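Local coordinates for escJ (Escherichia coli, PDB 1YJ7), which is a lipoprotein that forms the molecular platform, probably as a ring, for assembly of the type III secretion system of enteropathogenic E. coli, at the interface of chains A and B. Sequence-based numbering; all coordinates share one arbitrary frame. Chains: chain A/B, escJ.

The interface of chains A and B. Residues chain A 102, 139, 142, 146; chain B 162, 164.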
loop_
_atom_site.group_PDB
_atom_site.type_symbol
_atom_site.label_atom_id
_atom_site.label_comp_id
_atom_site.label_asym_id
_atom_site.label_seq_id
_atom_site.Cartn_x
_atom_site.Cartn_y
_atom_site.Cartn_z
ATOM N N ILE A 102 -3.299 -13.916 -6.530
ATOM C CA ILE A 102 -2.655 -14.541 -7.680
ATOM C C ILE A 102 -3.633 -14.537 -8.869
ATOM O O ILE A 102 -4.768 -15.013 -8.742
ATOM C CB ILE A 102 -2.193 -15.984 -7.361
ATOM C CG1 ILE A 102 -1.093 -15.995 -6.299
ATOM C CG2 ILE A 102 -1.702 -16.673 -8.626
ATOM C CD1 ILE A 102 -0.807 -17.378 -5.690
ATOM N N SER A 139 2.478 -23.079 -10.965
ATOM C CA SER A 139 2.600 -22.274 -9.750
ATOM C C SER A 139 2.447 -23.034 -8.444
ATOM O O SER A 139 2.561 -22.430 -7.389
ATOM C CB SER A 139 1.588 -21.123 -9.773
ATOM O OG SER A 139 1.873 -20.272 -10.857
ATOM N N GLN A 142 5.359 -22.677 -6.092
ATOM C CA GLN A 142 5.340 -21.308 -5.541
ATOM C C GLN A 142 4.314 -21.199 -4.428
ATOM O O GLN A 142 4.601 -20.661 -3.371
ATOM C CB GLN A 142 5.008 -20.286 -6.629
ATOM C CG GLN A 142 6.138 -20.067 -7.624
ATOM C CD GLN A 142 5.794 -19.101 -8.728
ATOM O OE1 GLN A 142 6.632 -18.253 -9.106
ATOM N NE2 GLN A 142 4.603 -19.232 -9.282
ATOM N N LEU A 146 5.071 -20.302 -0.518
ATOM C CA LEU A 146 4.410 -19.182 0.153
ATOM C C LEU A 146 3.730 -19.661 1.430
ATOM O O LEU A 146 3.855 -19.052 2.486
ATOM C CB LEU A 146 3.386 -18.521 -0.778
ATOM C CG LEU A 146 3.981 -17.708 -1.928
ATOM C CD1 LEU A 146 2.933 -17.444 -2.996
ATOM C CD2 LEU A 146 4.560 -16.388 -1.408
ATOM N N VAL B 162 7.432 -14.124 -4.546
ATOM C CA VAL B 162 6.782 -14.521 -5.777
ATOM C C VAL B 162 6.252 -13.260 -6.436
ATOM O O VAL B 162 5.565 -12.481 -5.809
ATOM C CB VAL B 162 5.639 -15.532 -5.510
ATOM C CG1 VAL B 162 4.808 -15.813 -6.763
ATOM C CG2 VAL B 162 6.218 -16.836 -4.926
ATOM N N LYS B 164 4.066 -11.801 -9.706
ATOM C CA LYS B 164 3.113 -12.146 -10.750
ATOM C C LYS B 164 2.656 -10.894 -11.440
ATOM O O LYS B 164 2.330 -9.904 -10.798
ATOM C CB LYS B 164 1.877 -12.832 -10.170
ATOM C CG LYS B 164 2.144 -14.185 -9.530
ATOM C CD LYS B 164 2.370 -15.244 -10.584
ATOM C CE LYS B 164 2.587 -16.626 -9.952
ATOM N NZ LYS B 164 3.094 -17.557 -11.006
HETATM O O HOH W 1 0.697 -18.003 -12.678
#
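B:Lys164 reaches across to A:Ser139 and A:Gln142, its terminal amine NZ meeting both. The lysine chain bends at its second torsion (chi2 -75°) and then runs extended, which carries NZ away from its own strand to the start of the chain A helix. NZ donates a hydrogen bond to the A:Ser139 hydroxyl OG at 3.0 Å, and water 1, 3.0 Å from NZ, bridges the same two groups, closing a small triangle. A:Gln142 meets the lysine tip to tip. Its amide NE2 lies 2.8 Å from B:Lys164 NZ, a pairing of two nitrogens that are normally both donors; the amide may be modelled flipped, since exchanging its N and O would put an acceptor there. As built, the carbonyl OE1 instead faces methyl CG1 of B:Val162, at 3.8 Å. The other valine methyl, CG2, lies against the end of A:Leu146, 3.8 Å from CG and about as near to both leucine methyls, so it sits in the fork while the two side chains cross obliquely. A:Ile102 is a looser flank beside the lysine chain, with its CG2 4.5 Å from CE of B:Lys164. The patch thus pairs an apolar end with a polar, hydrated one. It joins helix 140-150 and the preceding 3-10 turn 137-139 of chain A, beside the loop after helix 80-99, to strand 159-165 of chain B, as part of an interface that is not an exact two-fold and could suit a ring-like assembly, though this contact alone does not establish one.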